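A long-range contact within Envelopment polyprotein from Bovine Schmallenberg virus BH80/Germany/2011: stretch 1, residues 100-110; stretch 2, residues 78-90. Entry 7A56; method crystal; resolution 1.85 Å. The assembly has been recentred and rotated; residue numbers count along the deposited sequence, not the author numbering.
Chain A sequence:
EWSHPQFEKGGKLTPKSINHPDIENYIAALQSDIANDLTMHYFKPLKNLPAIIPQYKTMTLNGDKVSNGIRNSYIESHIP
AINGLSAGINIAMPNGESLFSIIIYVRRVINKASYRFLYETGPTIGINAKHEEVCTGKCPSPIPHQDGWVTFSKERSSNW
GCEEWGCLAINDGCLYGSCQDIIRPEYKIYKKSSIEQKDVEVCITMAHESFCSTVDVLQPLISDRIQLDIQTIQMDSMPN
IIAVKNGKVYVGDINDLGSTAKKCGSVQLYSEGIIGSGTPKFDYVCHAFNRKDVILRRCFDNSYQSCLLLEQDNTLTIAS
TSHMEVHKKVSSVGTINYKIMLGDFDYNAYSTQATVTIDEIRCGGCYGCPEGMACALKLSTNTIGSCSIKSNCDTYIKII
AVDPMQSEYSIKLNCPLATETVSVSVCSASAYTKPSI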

# COMPACT_ATOMS: atom_id res chain seq x y z
N PHE A 100 12.27 -24.87 35.48
CA PHE A 100 12.85 -23.63 34.96
C PHE A 100 11.93 -23.10 33.88
O PHE A 100 10.91 -23.70 33.57
CB PHE A 100 14.29 -23.81 34.43
CG PHE A 100 14.41 -24.80 33.29
CD1 PHE A 100 14.59 -26.15 33.56
CD2 PHE A 100 14.40 -24.37 31.97
CE1 PHE A 100 14.70 -27.07 32.56
CE2 PHE A 100 14.48 -25.30 30.92
CZ PHE A 100 14.66 -26.66 31.23
N SER A 101 12.33 -21.98 33.27
CA SER A 101 11.51 -21.33 32.26
C SER A 101 12.28 -21.18 30.95
O SER A 101 13.52 -21.06 30.94
CB SER A 101 11.03 -19.97 32.75
OG SER A 101 12.10 -19.06 32.66
N ILE A 102 11.53 -21.29 29.85
CA ILE A 102 12.00 -20.99 28.50
C ILE A 102 11.15 -19.83 28.02
O ILE A 102 9.92 -19.90 28.07
CB ILE A 102 11.85 -22.20 27.57
CG1 ILE A 102 12.72 -23.38 28.06
CG2 ILE A 102 12.20 -21.86 26.14
CD1 ILE A 102 12.57 -24.66 27.21
N ILE A 103 11.80 -18.78 27.52
CA ILE A 103 11.12 -17.60 26.99
C ILE A 103 11.34 -17.58 25.49
O ILE A 103 12.46 -17.79 25.02
CB ILE A 103 11.66 -16.34 27.69
CG1 ILE A 103 11.17 -16.31 29.16
CG2 ILE A 103 11.26 -15.01 26.96
CD1 ILE A 103 12.00 -15.33 30.03
N ILE A 104 10.25 -17.41 24.73
CA ILE A 104 10.35 -17.18 23.29
C ILE A 104 10.33 -15.67 23.04
O ILE A 104 9.33 -15.00 23.36
CB ILE A 104 9.21 -17.87 22.53
CG1 ILE A 104 9.06 -19.37 22.91
CG2 ILE A 104 9.29 -17.59 20.99
CD1 ILE A 104 10.33 -20.19 22.54
N TYR A 105 11.42 -15.12 22.51
CA TYR A 105 11.62 -13.66 22.56
C TYR A 105 11.83 -13.15 21.14
O TYR A 105 12.76 -13.60 20.46
CB TYR A 105 12.80 -13.35 23.50
CG TYR A 105 13.47 -11.98 23.35
CD1 TYR A 105 12.71 -10.85 23.13
CD2 TYR A 105 14.83 -11.85 23.45
CE1 TYR A 105 13.34 -9.57 22.96
CE2 TYR A 105 15.47 -10.61 23.31
CZ TYR A 105 14.72 -9.49 23.07
OH TYR A 105 15.39 -8.33 22.95
N VAL A 106 10.97 -12.23 20.69
CA VAL A 106 11.10 -11.65 19.32
C VAL A 106 12.06 -10.47 19.43
O VAL A 106 11.70 -9.35 19.80
CB VAL A 106 9.74 -11.29 18.73
CG1 VAL A 106 9.88 -10.81 17.22
CG2 VAL A 106 8.78 -12.47 18.82
N ARG A 107 13.34 -10.74 19.18
CA ARG A 107 14.35 -9.76 19.53
C ARG A 107 14.36 -8.58 18.55
O ARG A 107 14.62 -7.46 18.97
CB ARG A 107 15.72 -10.40 19.58
CG ARG A 107 16.81 -9.36 19.96
CD ARG A 107 18.06 -9.98 20.50
NE ARG A 107 19.13 -8.99 20.53
CZ ARG A 107 19.35 -8.10 21.49
NH1 ARG A 107 18.56 -8.03 22.58
NH2 ARG A 107 20.40 -7.27 21.34
N ARG A 108 14.08 -8.81 17.28
CA ARG A 108 14.05 -7.67 16.36
C ARG A 108 12.99 -7.89 15.30
O ARG A 108 12.83 -9.00 14.77
CB ARG A 108 15.43 -7.45 15.74
CG ARG A 108 15.46 -6.32 14.66
CD ARG A 108 16.93 -6.13 14.17
NE ARG A 108 17.34 -7.29 13.36
CZ ARG A 108 18.26 -8.18 13.71
NH1 ARG A 108 18.92 -8.04 14.86
NH2 ARG A 108 18.55 -9.20 12.90
N VAL A 109 12.20 -6.85 15.03
CA VAL A 109 11.33 -6.81 13.86
C VAL A 109 11.48 -5.42 13.26
O VAL A 109 11.18 -4.43 13.93
CB VAL A 109 9.85 -7.04 14.18
CG1 VAL A 109 9.07 -6.84 12.89
CG2 VAL A 109 9.56 -8.48 14.77
N ILE A 110 11.93 -5.35 12.02
CA ILE A 110 11.91 -4.06 11.28
C ILE A 110 11.66 -4.34 9.80
O ILE A 110 11.94 -5.44 9.31
CB ILE A 110 13.20 -3.25 11.39
CG1 ILE A 110 14.32 -4.07 10.80
CG2 ILE A 110 13.51 -2.86 12.82
CD1 ILE A 110 15.42 -3.20 10.33
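Stretch 2, residues 78-90: HIPAINGLSAGIN

Stretch 2 meets the long strand 100-110 in two ways: residues 86-90 pair with it antiparallel, at 164° between N-to-C directions, while residues 78-80 run in nearly the same direction as it, 27° off and 8.6 Å away at closest approach of the axes. A type II turn from Ile82 to Leu85 joins the two, and Gly84, at phi 90° and psi -14°, takes the turn position that calls for glycine.

Val106, the residue of stretch 1 most covered, points toward this turn. Its CB lies 3.4 Å from Ile82 O, its CG2 4.2 Å from Ile79 CD1, and its backbone is held at both ends: Val106 N donates to Leu85 O (2.8 Å) and Gly84 N to Val106 O (2.9 Å).

Asn83, the most covered residue of stretch 2, extends the pairing with a side chain in place of backbone. With chi1 t, its OD1 accepts from Val109 N at 2.9 Å, and its CB packs 3.9 Å from Val109 CB.

Beyond the turn regular pairing takes over. Ile104 N to Ala87 O (2.9 Å) and Ala87 N to Ile104 O (3.0 Å) form one reciprocal pair; Ile102 and Ile89 repeat it. Ile104 and Ala87 share their face with Ile89, and Ile104 CG2 reaches Ile79 CG2 at 4.1 Å.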

# COMPACT_ATOMS: atom_id res chain seq x y z
N HIS A 78 2.10 -19.92 19.89
CA HIS A 78 2.52 -18.93 18.89
C HIS A 78 2.56 -17.56 19.55
O HIS A 78 1.88 -17.31 20.56
CB HIS A 78 1.57 -18.88 17.69
CG HIS A 78 0.12 -18.85 18.08
ND1 HIS A 78 -0.68 -19.98 18.10
CD2 HIS A 78 -0.66 -17.84 18.52
CE1 HIS A 78 -1.89 -19.66 18.53
NE2 HIS A 78 -1.91 -18.37 18.79
N ILE A 79 3.30 -16.63 18.91
CA ILE A 79 3.46 -15.29 19.42
C ILE A 79 3.55 -14.34 18.23
O ILE A 79 4.17 -14.70 17.22
CB ILE A 79 4.72 -15.14 20.32
CG1 ILE A 79 4.92 -13.71 20.80
CG2 ILE A 79 5.99 -15.64 19.63
CD1 ILE A 79 6.02 -13.59 21.85
N PRO A 80 2.92 -13.16 18.30
CA PRO A 80 3.02 -12.19 17.19
C PRO A 80 4.45 -11.82 16.90
O PRO A 80 5.24 -11.62 17.82
CB PRO A 80 2.25 -10.96 17.70
CG PRO A 80 1.20 -11.60 18.66
CD PRO A 80 1.97 -12.71 19.36
N ALA A 81 4.77 -11.65 15.60
CA ALA A 81 6.11 -11.20 15.22
C ALA A 81 6.14 -9.70 15.45
O ALA A 81 5.95 -8.91 14.52
CB ALA A 81 6.44 -11.57 13.77
N ILE A 82 6.34 -9.31 16.72
CA ILE A 82 6.32 -7.90 17.14
C ILE A 82 7.63 -7.60 17.85
O ILE A 82 8.05 -8.33 18.73
CB ILE A 82 5.11 -7.59 18.05
CG1 ILE A 82 3.85 -7.58 17.21
CG2 ILE A 82 5.31 -6.22 18.79
CD1 ILE A 82 2.52 -7.45 18.02
N ASN A 83 8.28 -6.51 17.45
CA ASN A 83 9.59 -6.17 18.03
C ASN A 83 9.57 -6.02 19.56
O ASN A 83 8.84 -5.18 20.10
CB ASN A 83 10.07 -4.86 17.36
CG ASN A 83 11.48 -4.51 17.77
OD1 ASN A 83 12.45 -5.09 17.31
ND2 ASN A 83 11.59 -3.57 18.67
N GLY A 84 10.43 -6.77 20.26
CA GLY A 84 10.55 -6.73 21.70
C GLY A 84 9.64 -7.69 22.46
O GLY A 84 9.82 -7.86 23.66
N LEU A 85 8.64 -8.27 21.82
CA LEU A 85 7.65 -9.06 22.57
C LEU A 85 8.20 -10.43 22.96
O LEU A 85 8.94 -11.05 22.20
CB LEU A 85 6.39 -9.25 21.71
CG LEU A 85 5.11 -9.80 22.39
CD1 LEU A 85 4.60 -8.84 23.40
CD2 LEU A 85 4.06 -9.97 21.26
N SER A 86 7.75 -10.95 24.11
CA SER A 86 8.17 -12.30 24.48
C SER A 86 7.06 -13.01 25.25
O SER A 86 6.14 -12.38 25.80
CB SER A 86 9.48 -12.32 25.31
OG SER A 86 9.42 -11.68 26.58
N ALA A 87 7.15 -14.36 25.27
CA ALA A 87 6.17 -15.25 25.90
C ALA A 87 6.91 -16.21 26.82
O ALA A 87 8.05 -16.60 26.50
CB ALA A 87 5.40 -16.11 24.85
N GLY A 88 6.31 -16.61 27.95
CA GLY A 88 6.99 -17.49 28.90
C GLY A 88 6.40 -18.89 28.90
O GLY A 88 5.19 -19.05 28.74
N ILE A 89 7.27 -19.89 29.03
CA ILE A 89 6.86 -21.29 29.23
C ILE A 89 7.56 -21.79 30.46
O ILE A 89 8.80 -21.81 30.51
CB ILE A 89 7.18 -22.21 28.04
CG1 ILE A 89 6.54 -21.68 26.76
CG2 ILE A 89 6.70 -23.68 28.33
CD1 ILE A 89 5.06 -22.01 26.65
N ASN A 90 6.78 -22.26 31.43
CA ASN A 90 7.31 -22.92 32.61
C ASN A 90 7.39 -24.44 32.42
O ASN A 90 6.46 -25.07 31.91
CB ASN A 90 6.43 -22.55 33.80
CG ASN A 90 6.87 -23.20 35.07
OD1 ASN A 90 7.99 -22.96 35.55
ND2 ASN A 90 5.98 -23.99 35.66